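Local coordinates for protein oxidoreductase (Methanosarcina mazei, PDB 3KA7) that binds flavin-adenine dinucleotide and probably acts as an oxidoreductase of the flavin-containing amine oxidoreductase family, at residues A8-L13 with G37-L42; P33-R38 with G197-L202; S51-M56 with G193-I198. All coordinates share one frame; numbering follows the deposited sequence.

Contact 1: A8-L13 with G37-L42. With FAD (flavin-adenine dinucleotide), chain B.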
loop_
_atom_site.group_PDB
_atom_site.type_symbol
_atom_site.label_atom_id
_atom_site.label_comp_id
_atom_site.label_asym_id
_atom_site.label_seq_id
_atom_site.Cartn_x
_atom_site.Cartn_y
_atom_site.Cartn_z
ATOM N N ALA A 8 9.830 -10.878 -7.324
ATOM C CA ALA A 8 10.418 -10.596 -6.018
ATOM C C ALA A 8 9.847 -9.334 -5.397
ATOM O O ALA A 8 10.581 -8.555 -4.812
ATOM C CB ALA A 8 11.947 -10.503 -6.115
ATOM N N GLY A 9 8.536 -9.139 -5.511
ATOM C CA GLY A 9 7.888 -8.070 -4.770
ATOM C C GLY A 9 7.791 -8.475 -3.312
ATOM O O GLY A 9 8.158 -9.583 -2.944
ATOM N N LEU A 10 7.249 -7.596 -2.483
ATOM C CA LEU A 10 7.143 -7.903 -1.067
ATOM C C LEU A 10 6.386 -9.214 -0.830
ATOM O O LEU A 10 6.811 -10.053 -0.028
ATOM C CB LEU A 10 6.479 -6.738 -0.333
ATOM C CG LEU A 10 6.235 -6.952 1.160
ATOM C CD1 LEU A 10 7.560 -7.063 1.917
ATOM C CD2 LEU A 10 5.384 -5.818 1.689
ATOM N N GLY A 11 5.260 -9.396 -1.512
ATOM C CA GLY A 11 4.505 -10.644 -1.388
ATOM C C GLY A 11 5.326 -11.890 -1.706
ATOM O O GLY A 11 5.277 -12.885 -0.975
ATOM N N GLY A 12 6.070 -11.847 -2.810
ATOM C CA GLY A 12 6.874 -12.981 -3.231
ATOM C C GLY A 12 7.994 -13.295 -2.259
ATOM O O GLY A 12 8.275 -14.472 -1.978
ATOM N N LEU A 13 8.626 -12.245 -1.737
ATOM C CA LEU A 13 9.720 -12.411 -0.770
ATOM C C LEU A 13 9.225 -12.899 0.592
ATOM O O LEU A 13 9.860 -13.756 1.213
ATOM C CB LEU A 13 10.513 -11.122 -0.618
ATOM C CG LEU A 13 11.265 -10.674 -1.876
ATOM C CD1 LEU A 13 11.892 -9.301 -1.663
ATOM C CD2 LEU A 13 12.317 -11.691 -2.280
ATOM N N GLY A 37 10.202 -4.968 -6.032
ATOM C CA GLY A 37 9.025 -4.458 -6.733
ATOM C C GLY A 37 8.743 -3.021 -6.313
ATOM O O GLY A 37 9.644 -2.179 -6.316
ATOM N N ARG A 38 7.493 -2.743 -5.954
ATOM C CA ARG A 38 7.094 -1.389 -5.560
ATOM C C ARG A 38 7.372 -1.080 -4.085
ATOM O O ARG A 38 6.817 -0.132 -3.531
ATOM C CB ARG A 38 5.623 -1.147 -5.916
ATOM C CG ARG A 38 5.392 -1.059 -7.436
ATOM C CD ARG A 38 3.892 -1.082 -7.800
ATOM N NE ARG A 38 3.370 -2.436 -7.644
ATOM C CZ ARG A 38 2.220 -2.732 -7.061
ATOM N NH1 ARG A 38 1.448 -1.767 -6.566
ATOM N NH2 ARG A 38 1.857 -3.998 -6.940
ATOM N N PHE A 39 8.251 -1.864 -3.467
ATOM C CA PHE A 39 8.577 -1.677 -2.053
ATOM C C PHE A 39 10.082 -1.757 -1.807
ATOM O O PHE A 39 10.543 -2.540 -0.967
ATOM C CB PHE A 39 7.876 -2.738 -1.201
ATOM C CG PHE A 39 7.688 -2.342 0.257
ATOM C CD1 PHE A 39 6.593 -1.594 0.647
ATOM C CD2 PHE A 39 8.587 -2.753 1.230
ATOM C CE1 PHE A 39 6.405 -1.241 1.982
ATOM C CE2 PHE A 39 8.412 -2.406 2.560
ATOM C CZ PHE A 39 7.325 -1.648 2.941
ATOM N N THR A 40 10.852 -0.967 -2.537
ATOM C CA THR A 40 12.287 -0.920 -2.268
ATOM C C THR A 40 12.817 0.488 -2.528
ATOM O O THR A 40 12.051 1.395 -2.844
ATOM C CB THR A 40 13.052 -1.966 -3.077
ATOM O OG1 THR A 40 14.388 -2.096 -2.552
ATOM C CG2 THR A 40 13.085 -1.568 -4.529
ATOM N N ASN A 41 14.120 0.682 -2.372
ATOM C CA ASN A 41 14.667 2.039 -2.443
ATOM C C ASN A 41 15.148 2.374 -3.845
ATOM O O ASN A 41 15.495 1.485 -4.620
ATOM C CB ASN A 41 15.826 2.219 -1.454
ATOM C CG ASN A 41 15.379 2.184 -0.004
ATOM O OD1 ASN A 41 14.270 1.741 0.315
ATOM N ND2 ASN A 41 16.248 2.646 0.888
ATOM N N LEU A 42 15.165 3.660 -4.165
ATOM C CA LEU A 42 15.744 4.139 -5.405
ATOM C C LEU A 42 16.698 5.261 -5.041
ATOM O O LEU A 42 16.275 6.269 -4.483
ATOM C CB LEU A 42 14.662 4.664 -6.343
ATOM C CG LEU A 42 15.151 5.720 -7.337
ATOM C CD1 LEU A 42 16.067 5.082 -8.359
ATOM C CD2 LEU A 42 13.980 6.407 -8.021
HETATM P PA FAD B . 5.011 -5.967 -6.579
HETATM O O1A FAD B . 3.899 -5.725 -7.566
HETATM O O2A FAD B . 5.638 -4.742 -5.956
HETATM O O5B FAD B . 6.163 -6.832 -7.286
HETATM C C5B FAD B . 5.845 -7.656 -8.402
HETATM C C4B FAD B . 7.208 -8.094 -8.947
HETATM O O4B FAD B . 7.064 -9.010 -10.015
HETATM C C3B FAD B . 7.994 -6.892 -9.478
HETATM O O3B FAD B . 9.267 -6.821 -8.853
HETATM C C2B FAD B . 8.119 -7.172 -10.977
HETATM O O2B FAD B . 9.325 -6.688 -11.536
HETATM C C1B FAD B . 8.007 -8.691 -11.035
HETATM N N9A FAD B . 7.484 -9.230 -12.297
HETATM C C8A FAD B . 6.435 -8.784 -13.075
HETATM N N7A FAD B . 6.284 -9.650 -14.119
HETATM C C5A FAD B . 7.226 -10.625 -13.993
HETATM C C6A FAD B . 7.547 -11.729 -14.768
HETATM N N6A FAD B . 6.786 -12.062 -15.806
HETATM N N1A FAD B . 8.584 -12.549 -14.371
HETATM C C2A FAD B . 9.310 -12.280 -13.228
HETATM N N3A FAD B . 8.994 -11.178 -12.461
HETATM C C4A FAD B . 7.973 -10.374 -12.855
HETATM N N1 FAD B . 2.222 0.424 0.924
HETATM C C2 FAD B . 2.409 0.594 2.285
HETATM O O2 FAD B . 2.222 -0.358 3.056
HETATM N N3 FAD B . 2.778 1.839 2.769
HETATM C C4 FAD B . 2.958 2.909 1.909
HETATM O O4 FAD B . 3.285 4.018 2.332
HETATM C C4X FAD B . 2.764 2.742 0.545
HETATM N N5 FAD B . 2.924 3.815 -0.320
HETATM C C5X FAD B . 2.742 3.626 -1.679
HETATM C C6 FAD B . 2.915 4.690 -2.564
HETATM C C7 FAD B . 2.753 4.500 -3.931
HETATM C C7M FAD B . 2.942 5.670 -4.864
HETATM C C8 FAD B . 2.410 3.240 -4.403
HETATM C C8M FAD B . 2.218 2.994 -5.872
HETATM C C9 FAD B . 2.226 2.176 -3.523
HETATM C C9A FAD B . 2.399 2.366 -2.156
HETATM N N10 FAD B . 2.216 1.307 -1.276
HETATM C C10 FAD B . 2.404 1.488 0.066
HETATM C "C1'" FAD B . 1.754 -0.031 -1.753
HETATM C "C2'" FAD B . 2.968 -0.962 -1.861
HETATM O "O2'" FAD B . 4.033 -0.280 -2.517
HETATM C "C3'" FAD B . 2.567 -2.211 -2.641
HETATM O "O3'" FAD B . 1.327 -2.697 -2.141
HETATM C "C4'" FAD B . 3.566 -3.364 -2.595
HETATM O "O4'" FAD B . 4.885 -2.938 -2.867
HETATM C "C5'" FAD B . 3.149 -4.347 -3.683
HETATM O "O5'" FAD B . 3.859 -5.541 -3.461
HETATM P P FAD B . 3.476 -6.858 -4.261
HETATM O O1P FAD B . 3.674 -8.050 -3.356
HETATM O O2P FAD B . 2.106 -6.763 -4.901
HETATM O O3P FAD B . 4.566 -7.010 -5.435
#
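Leu10 and Phe39 both carry CG anti to the backbone N, with chi1 of 177° and -157°, and these torsions turn the side-chain ends so that the Leu10 CD2 branch lies over one face of the Phe39 ring. The backbones themselves set the approach at the base, where Leu10 CB stands 4.3 Å from Phe39 CB. The other closing point is pure backbone: Gly9 and Gly37, neither bearing a side chain, bring their CA atoms to 4.3 Å. Their shared neighbour is FAD, whose pyrophosphate runs past both glycines, with Gly9 CA 3.3 Å from the ester oxygen O5B.

Peptide N-H groups of both segments grip the phosphates. Gly11 N, in the first turn of the helix that Gly9 N-caps, donates to O1P at 2.8 Å. Arg38 N donates to O2A at 2.7 Å in a straight bond of 180°. The Arg38 guanidinium presents its edge to O1A, which lies in its plane: Arg38 NH2 bonds firmly to FAD O1A at 2.7 Å. NE adds a weak bond to the same oxygen, and C5' of FAD sits over one face. Such a glycine-rich turn at a helix start is consistent with a Rossmann-type dinucleotide site, where the helix end would help to stabilise phosphate charge.

Asp399 forms a salt bridge with Arg38 NH1. The contact joins the start of helix 10-21 to the loop entering strand 41-44; Val409 of helix 408-421 packs on both Leu10 and Phe39, and Ile198 of helix 195-208 packs on Phe39.

Contact 2: P33-R38 with G197-L202. With FAD (flavin-adenine dinucleotide), chain B.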
loop_
_atom_site.group_PDB
_atom_site.type_symbol
_atom_site.label_atom_id
_atom_site.label_comp_id
_atom_site.label_asym_id
_atom_site.label_seq_id
_atom_site.Cartn_x
_atom_site.Cartn_y
_atom_site.Cartn_z
ATOM N N PRO A 33 16.467 -5.880 -12.546
ATOM C CA PRO A 33 17.815 -6.096 -12.012
ATOM C C PRO A 33 17.874 -6.171 -10.494
ATOM O O PRO A 33 18.863 -6.656 -9.938
ATOM C CB PRO A 33 18.597 -4.863 -12.492
ATOM C CG PRO A 33 17.802 -4.309 -13.623
ATOM C CD PRO A 33 16.371 -4.625 -13.311
ATOM N N ILE A 34 16.830 -5.692 -9.823
ATOM C CA ILE A 34 16.794 -5.721 -8.370
ATOM C C ILE A 34 15.466 -6.283 -7.880
ATOM O O ILE A 34 14.488 -6.348 -8.624
ATOM C CB ILE A 34 16.978 -4.327 -7.757
ATOM C CG1 ILE A 34 15.765 -3.450 -8.072
ATOM C CG2 ILE A 34 18.305 -3.698 -8.227
ATOM C CD1 ILE A 34 15.779 -2.119 -7.328
ATOM N N THR A 35 15.452 -6.680 -6.617
ATOM C CA THR A 35 14.265 -7.239 -5.987
ATOM C C THR A 35 13.500 -6.112 -5.287
ATOM O O THR A 35 14.031 -5.010 -5.065
ATOM C CB THR A 35 14.657 -8.246 -4.901
ATOM O OG1 THR A 35 15.528 -7.588 -3.972
ATOM C CG2 THR A 35 15.383 -9.469 -5.512
ATOM N N GLY A 36 12.253 -6.385 -4.923
ATOM C CA GLY A 36 11.527 -5.464 -4.058
ATOM C C GLY A 36 10.269 -4.915 -4.704
ATOM O O GLY A 36 9.365 -4.451 -4.000
ATOM N N GLY A 37 10.202 -4.968 -6.032
ATOM C CA GLY A 37 9.025 -4.458 -6.733
ATOM C C GLY A 37 8.743 -3.021 -6.313
ATOM O O GLY A 37 9.644 -2.179 -6.316
ATOM N N ARG A 38 7.493 -2.743 -5.954
ATOM C CA ARG A 38 7.094 -1.389 -5.560
ATOM C C ARG A 38 7.372 -1.080 -4.085
ATOM O O ARG A 38 6.817 -0.132 -3.531
ATOM C CB ARG A 38 5.623 -1.147 -5.916
ATOM C CG ARG A 38 5.392 -1.059 -7.436
ATOM C CD ARG A 38 3.892 -1.082 -7.800
ATOM N NE ARG A 38 3.370 -2.436 -7.644
ATOM C CZ ARG A 38 2.220 -2.732 -7.061
ATOM N NH1 ARG A 38 1.448 -1.767 -6.566
ATOM N NH2 ARG A 38 1.857 -3.998 -6.940
ATOM N N GLY A 197 15.170 -1.767 3.793
ATOM C CA GLY A 197 15.543 -2.432 5.044
ATOM C C GLY A 197 14.789 -3.736 5.207
ATOM O O GLY A 197 15.350 -4.753 5.644
ATOM N N ILE A 198 13.505 -3.712 4.853
ATOM C CA ILE A 198 12.657 -4.886 4.965
ATOM C C ILE A 198 13.014 -5.913 3.890
ATOM O O ILE A 198 13.104 -7.118 4.167
ATOM C CB ILE A 198 11.156 -4.484 4.897
ATOM C CG1 ILE A 198 10.775 -3.716 6.175
ATOM C CG2 ILE A 198 10.257 -5.714 4.695
ATOM C CD1 ILE A 198 9.448 -2.999 6.098
ATOM N N ILE A 199 13.222 -5.426 2.668
ATOM C CA ILE A 199 13.621 -6.265 1.540
ATOM C C ILE A 199 14.927 -6.995 1.864
ATOM O O ILE A 199 15.016 -8.215 1.713
ATOM C CB ILE A 199 13.768 -5.427 0.236
ATOM C CG1 ILE A 199 12.443 -4.717 -0.092
ATOM C CG2 ILE A 199 14.163 -6.322 -0.957
ATOM C CD1 ILE A 199 11.285 -5.681 -0.270
ATOM N N ASP A 200 15.925 -6.250 2.333
ATOM C CA ASP A 200 17.222 -6.846 2.679
ATOM C C ASP A 200 17.076 -7.927 3.762
ATOM O O ASP A 200 17.680 -9.008 3.677
ATOM C CB ASP A 200 18.175 -5.761 3.185
ATOM C CG ASP A 200 18.745 -4.905 2.072
ATOM O OD1 ASP A 200 18.521 -5.218 0.889
ATOM O OD2 ASP A 200 19.444 -3.918 2.393
ATOM N N ALA A 201 16.286 -7.632 4.787
ATOM C CA ALA A 201 16.064 -8.579 5.881
ATOM C C ALA A 201 15.452 -9.888 5.388
ATOM O O ALA A 201 15.851 -10.971 5.820
ATOM C CB ALA A 201 15.192 -7.954 6.987
ATOM N N LEU A 202 14.478 -9.793 4.483
ATOM C CA LEU A 202 13.869 -10.988 3.922
ATOM C C LEU A 202 14.837 -11.772 3.037
ATOM O O LEU A 202 14.825 -13.000 3.033
ATOM C CB LEU A 202 12.631 -10.614 3.109
ATOM C CG LEU A 202 11.449 -10.177 3.969
ATOM C CD1 LEU A 202 10.386 -9.479 3.100
ATOM C CD2 LEU A 202 10.842 -11.386 4.709
HETATM P PA FAD B . 5.011 -5.967 -6.579
HETATM O O1A FAD B . 3.899 -5.725 -7.566
HETATM O O2A FAD B . 5.638 -4.742 -5.956
HETATM O O5B FAD B . 6.163 -6.832 -7.286
HETATM C C5B FAD B . 5.845 -7.656 -8.402
HETATM C C4B FAD B . 7.208 -8.094 -8.947
HETATM O O4B FAD B . 7.064 -9.010 -10.015
HETATM C C3B FAD B . 7.994 -6.892 -9.478
HETATM O O3B FAD B . 9.267 -6.821 -8.853
HETATM C C2B FAD B . 8.119 -7.172 -10.977
HETATM O O2B FAD B . 9.325 -6.688 -11.536
HETATM C C1B FAD B . 8.007 -8.691 -11.035
HETATM N N9A FAD B . 7.484 -9.230 -12.297
HETATM C C8A FAD B . 6.435 -8.784 -13.075
HETATM N N7A FAD B . 6.284 -9.650 -14.119
HETATM C C5A FAD B . 7.226 -10.625 -13.993
HETATM C C6A FAD B . 7.547 -11.729 -14.768
HETATM N N6A FAD B . 6.786 -12.062 -15.806
HETATM N N1A FAD B . 8.584 -12.549 -14.371
HETATM C C2A FAD B . 9.310 -12.280 -13.228
HETATM N N3A FAD B . 8.994 -11.178 -12.461
HETATM C C4A FAD B . 7.973 -10.374 -12.855
HETATM N N1 FAD B . 2.222 0.424 0.924
HETATM C C2 FAD B . 2.409 0.594 2.285
HETATM O O2 FAD B . 2.222 -0.358 3.056
HETATM N N3 FAD B . 2.778 1.839 2.769
HETATM C C4 FAD B . 2.958 2.909 1.909
HETATM O O4 FAD B . 3.285 4.018 2.332
HETATM C C4X FAD B . 2.764 2.742 0.545
HETATM N N5 FAD B . 2.924 3.815 -0.320
HETATM C C5X FAD B . 2.742 3.626 -1.679
HETATM C C6 FAD B . 2.915 4.690 -2.564
HETATM C C7 FAD B . 2.753 4.500 -3.931
HETATM C C7M FAD B . 2.942 5.670 -4.864
HETATM C C8 FAD B . 2.410 3.240 -4.403
HETATM C C8M FAD B . 2.218 2.994 -5.872
HETATM C C9 FAD B . 2.226 2.176 -3.523
HETATM C C9A FAD B . 2.399 2.366 -2.156
HETATM N N10 FAD B . 2.216 1.307 -1.276
HETATM C C10 FAD B . 2.404 1.488 0.066
HETATM C "C1'" FAD B . 1.754 -0.031 -1.753
HETATM C "C2'" FAD B . 2.968 -0.962 -1.861
HETATM O "O2'" FAD B . 4.033 -0.280 -2.517
HETATM C "C3'" FAD B . 2.567 -2.211 -2.641
HETATM O "O3'" FAD B . 1.327 -2.697 -2.141
HETATM C "C4'" FAD B . 3.566 -3.364 -2.595
HETATM O "O4'" FAD B . 4.885 -2.938 -2.867
HETATM C "C5'" FAD B . 3.149 -4.347 -3.683
HETATM O "O5'" FAD B . 3.859 -5.541 -3.461
HETATM P P FAD B . 3.476 -6.858 -4.261
HETATM O O1P FAD B . 3.674 -8.050 -3.356
HETATM O O2P FAD B . 2.106 -6.763 -4.901
HETATM O O3P FAD B . 4.566 -7.010 -5.435
#
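Van der Waals packing carries this contact, and Ile199 is the sole residue of helix segment 197-202 that touches Thr35 and Gly36. Its CG2 branch, set anti to the backbone N, reaches Thr35 OG1 at 3.5 Å, a methyl against a hydroxyl oxygen; the two side chains run alongside each other with their ends pointing opposite ways. The other branch lies against Gly36: CD1 is 3.8 Å and CG1 4.1 Å from Gly36 CA, so the isoleucine covers bare backbone where the loop has no side chain. The same CG1 also faces Phe39 O closely. With only 108 Å² buried in total, the interface is narrow, a single helix residue against two loop residues.

Hydrogen bonds hold each side in shape without joining the two segments directly. A backbone bond from Gly36 N to Ala8 O pins the loop to the glycine-rich turn. The hydroxyl of Thr35 has its polar partner in Glu203 OE2, one turn further along helix 195-208, so the atom that touches Ile199 is also engaged in a bond to the same helix. Within the helix, Ala201 N donates to Gly197 O at 3.1 Å.

Ligand contact enters at the far end of the loop. FAD O2' donates a weak bond to Arg38 O at 3.0 Å, tying the ribityl chain to the backbone.

The chemistry implies a division of labour. Helix 195-208 lays an apolar branch from Ile199 on Thr35 and Gly36, and a carboxylate from Glu203 on Thr35. Just beyond, Arg38 N bonds to the FAD phosphate, and the packing on residues 35 and 36 probably helps to hold that part of the loop in place. Ile199 would then act as second-shell support, not as a cofactor ligand itself.

Contact 3: S51-M56 with G193-I198. With FAD (flavin-adenine dinucleotide), chain B.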
loop_
_atom_site.group_PDB
_atom_site.type_symbol
_atom_site.label_atom_id
_atom_site.label_comp_id
_atom_site.label_asym_id
_atom_site.label_seq_id
_atom_site.Cartn_x
_atom_site.Cartn_y
_atom_site.Cartn_z
ATOM N N SER A 51 10.659 2.864 -4.913
ATOM C CA SER A 51 10.004 2.380 -6.123
ATOM C C SER A 51 8.476 2.417 -6.013
ATOM O O SER A 51 7.765 1.990 -6.926
ATOM C CB SER A 51 10.438 0.947 -6.378
ATOM O OG SER A 51 10.193 0.175 -5.222
ATOM N N GLY A 52 7.970 2.918 -4.895
ATOM C CA GLY A 52 6.534 3.007 -4.690
ATOM C C GLY A 52 6.248 3.509 -3.290
ATOM O O GLY A 52 6.114 4.722 -3.068
ATOM N N ALA A 53 6.168 2.572 -2.350
ATOM C CA ALA A 53 5.748 2.845 -0.972
ATOM C C ALA A 53 6.544 3.959 -0.279
ATOM O O ALA A 53 7.736 4.140 -0.516
ATOM C CB ALA A 53 5.807 1.560 -0.149
ATOM N N PHE A 54 5.865 4.695 0.594
ATOM C CA PHE A 54 6.432 5.882 1.206
ATOM C C PHE A 54 7.289 5.509 2.418
ATOM O O PHE A 54 7.267 6.210 3.430
ATOM C CB PHE A 54 5.307 6.828 1.642
ATOM C CG PHE A 54 4.724 7.678 0.533
ATOM C CD1 PHE A 54 4.618 9.053 0.695
ATOM C CD2 PHE A 54 4.250 7.121 -0.638
ATOM C CE1 PHE A 54 4.056 9.853 -0.303
ATOM C CE2 PHE A 54 3.682 7.921 -1.636
ATOM C CZ PHE A 54 3.601 9.273 -1.473
ATOM N N HIS A 55 8.049 4.415 2.329
ATOM C CA HIS A 55 8.953 4.050 3.446
ATOM C C HIS A 55 8.224 3.933 4.787
ATOM O O HIS A 55 8.770 4.285 5.845
ATOM C CB HIS A 55 10.085 5.071 3.564
ATOM C CG HIS A 55 11.081 5.001 2.443
ATOM N ND1 HIS A 55 11.636 6.124 1.863
ATOM C CD2 HIS A 55 11.620 3.940 1.799
ATOM C CE1 HIS A 55 12.478 5.753 0.912
ATOM N NE2 HIS A 55 12.483 4.435 0.853
HETATM N N MSE A 56 6.994 3.427 4.748
HETATM C CA MSE A 56 6.153 3.422 5.934
HETATM C C MSE A 56 5.256 2.191 5.955
HETATM O O MSE A 56 4.759 1.766 4.902
HETATM C CB MSE A 56 5.323 4.717 5.955
HETATM C CG MSE A 56 4.491 4.938 7.195
HETATM SE SE MSE A 56 3.687 6.698 7.169
HETATM C CE MSE A 56 5.080 7.611 8.202
ATOM N N GLY A 193 16.314 2.068 7.250
ATOM C CA GLY A 193 16.793 1.810 5.901
ATOM C C GLY A 193 15.707 2.028 4.859
ATOM O O GLY A 193 15.925 1.820 3.666
ATOM N N GLY A 194 14.525 2.428 5.315
ATOM C CA GLY A 194 13.352 2.541 4.434
ATOM C C GLY A 194 12.857 1.183 3.954
ATOM O O GLY A 194 13.168 0.142 4.553
ATOM N N CYS A 195 12.086 1.187 2.870
ATOM C CA CYS A 195 11.549 -0.046 2.304
ATOM C C CYS A 195 12.631 -1.105 2.144
ATOM O O CYS A 195 12.421 -2.275 2.471
ATOM C CB CYS A 195 10.931 0.215 0.938
ATOM S SG CYS A 195 9.400 1.151 0.992
ATOM N N LYS A 196 13.779 -0.702 1.620
ATOM C CA LYS A 196 14.844 -1.672 1.357
ATOM C C LYS A 196 15.317 -2.397 2.633
ATOM O O LYS A 196 15.794 -3.524 2.561
ATOM C CB LYS A 196 16.026 -1.011 0.635
ATOM C CG LYS A 196 17.038 -2.016 0.085
ATOM C CD LYS A 196 18.223 -1.309 -0.565
ATOM C CE LYS A 196 19.457 -2.226 -0.558
ATOM N NZ LYS A 196 19.100 -3.534 -1.152
ATOM N N GLY A 197 15.170 -1.767 3.793
ATOM C CA GLY A 197 15.543 -2.432 5.044
ATOM C C GLY A 197 14.789 -3.736 5.207
ATOM O O GLY A 197 15.350 -4.753 5.644
ATOM N N ILE A 198 13.505 -3.712 4.853
ATOM C CA ILE A 198 12.657 -4.886 4.965
ATOM C C ILE A 198 13.014 -5.913 3.890
ATOM O O ILE A 198 13.104 -7.118 4.167
ATOM C CB ILE A 198 11.156 -4.484 4.897
ATOM C CG1 ILE A 198 10.775 -3.716 6.175
ATOM C CG2 ILE A 198 10.257 -5.714 4.695
ATOM C CD1 ILE A 198 9.448 -2.999 6.098
HETATM P PA FAD B . 5.011 -5.967 -6.579
HETATM O O1A FAD B . 3.899 -5.725 -7.566
HETATM O O2A FAD B . 5.638 -4.742 -5.956
HETATM O O5B FAD B . 6.163 -6.832 -7.286
HETATM C C5B FAD B . 5.845 -7.656 -8.402
HETATM C C4B FAD B . 7.208 -8.094 -8.947
HETATM O O4B FAD B . 7.064 -9.010 -10.015
HETATM C C3B FAD B . 7.994 -6.892 -9.478
HETATM O O3B FAD B . 9.267 -6.821 -8.853
HETATM C C2B FAD B . 8.119 -7.172 -10.977
HETATM O O2B FAD B . 9.325 -6.688 -11.536
HETATM C C1B FAD B . 8.007 -8.691 -11.035
HETATM N N9A FAD B . 7.484 -9.230 -12.297
HETATM C C8A FAD B . 6.435 -8.784 -13.075
HETATM N N7A FAD B . 6.284 -9.650 -14.119
HETATM C C5A FAD B . 7.226 -10.625 -13.993
HETATM C C6A FAD B . 7.547 -11.729 -14.768
HETATM N N6A FAD B . 6.786 -12.062 -15.806
HETATM N N1A FAD B . 8.584 -12.549 -14.371
HETATM C C2A FAD B . 9.310 -12.280 -13.228
HETATM N N3A FAD B . 8.994 -11.178 -12.461
HETATM C C4A FAD B . 7.973 -10.374 -12.855
HETATM N N1 FAD B . 2.222 0.424 0.924
HETATM C C2 FAD B . 2.409 0.594 2.285
HETATM O O2 FAD B . 2.222 -0.358 3.056
HETATM N N3 FAD B . 2.778 1.839 2.769
HETATM C C4 FAD B . 2.958 2.909 1.909
HETATM O O4 FAD B . 3.285 4.018 2.332
HETATM C C4X FAD B . 2.764 2.742 0.545
HETATM N N5 FAD B . 2.924 3.815 -0.320
HETATM C C5X FAD B . 2.742 3.626 -1.679
HETATM C C6 FAD B . 2.915 4.690 -2.564
HETATM C C7 FAD B . 2.753 4.500 -3.931
HETATM C C7M FAD B . 2.942 5.670 -4.864
HETATM C C8 FAD B . 2.410 3.240 -4.403
HETATM C C8M FAD B . 2.218 2.994 -5.872
HETATM C C9 FAD B . 2.226 2.176 -3.523
HETATM C C9A FAD B . 2.399 2.366 -2.156
HETATM N N10 FAD B . 2.216 1.307 -1.276
HETATM C C10 FAD B . 2.404 1.488 0.066
HETATM C "C1'" FAD B . 1.754 -0.031 -1.753
HETATM C "C2'" FAD B . 2.968 -0.962 -1.861
HETATM O "O2'" FAD B . 4.033 -0.280 -2.517
HETATM C "C3'" FAD B . 2.567 -2.211 -2.641
HETATM O "O3'" FAD B . 1.327 -2.697 -2.141
HETATM C "C4'" FAD B . 3.566 -3.364 -2.595
HETATM O "O4'" FAD B . 4.885 -2.938 -2.867
HETATM C "C5'" FAD B . 3.149 -4.347 -3.683
HETATM O "O5'" FAD B . 3.859 -5.541 -3.461
HETATM P P FAD B . 3.476 -6.858 -4.261
HETATM O O1P FAD B . 3.674 -8.050 -3.356
HETATM O O2P FAD B . 2.106 -6.763 -4.901
HETATM O O3P FAD B . 4.566 -7.010 -5.435
#
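His55 meets the beginning of helix 195-208 through the edge of its imidazole. With CG anti to the carbonyl carbon (chi1 -71°), the ring turns its CD2 edge to Gly194 and Cys195. CD2 is 3.0 Å from Cys195 N, which lies near the ring plane, and 3.4 Å from Gly194 CA, where the absence of a side chain makes room for the imidazole. Cys195 SG takes the next place, 3.7 Å from CD2 but oblique to the ring, its line to the centroid tilted 63° from the normal. The same sulfur touches Ala53, with SG 3.8 Å from CB.

Ala53 is thus squeezed between the cysteine and the cofactor: its CB stands 3.3 Å from C4X of FAD, on the isoalloxazine face. On the next residue, Phe54 N donates to O4 at 3.2 Å, and the phenyl ring sets its edge, in plane, near C6 on the benzenoid side. Met56 O receives a weak bond from N3 of FAD at 2.9 Å, also at the pyrimidine end. His55 and Cys195 form the next layer.

Farther out, Asn41 steadies the helix start, with OD1 accepting from Lys196 N and ND2 donating to Gly193 O; His55 NE2 has a weak bond to that same OD1. Ser51 OG bonds to Gly37 O and Thr40 N, anchoring the loop's beginning.

The loop between strand 47-50 and helix 64-71 is in this way wedged between flavin and helix 195-208, with Met329 of strand 326-334 packing on His55 and Phe54, and Pro191 of strand 189-191 packing on Ile198.

From the N terminus, contact 1 closes first: the turn at 8-13 meets 37-42 after 23 intervening residues that hold the rest of helix 10-21 and strand 25-29. Contact 2 opens at 33-38, where contact 1 is closing, and the two share Gly37 and Arg38; their spans overlap, so they cross. It closes only at 197-202. Contact 3 opens later, at 51-56, and closes at 193-198, nesting inside contact 2 and sharing Gly197 and Ile198 with it, while following contact 1 in series. Together they tie the glycine-rich turn, the loop before strand 41-44, the loop after strand 47-50 and helix 195-208 around FAD from pyrophosphate to flavin.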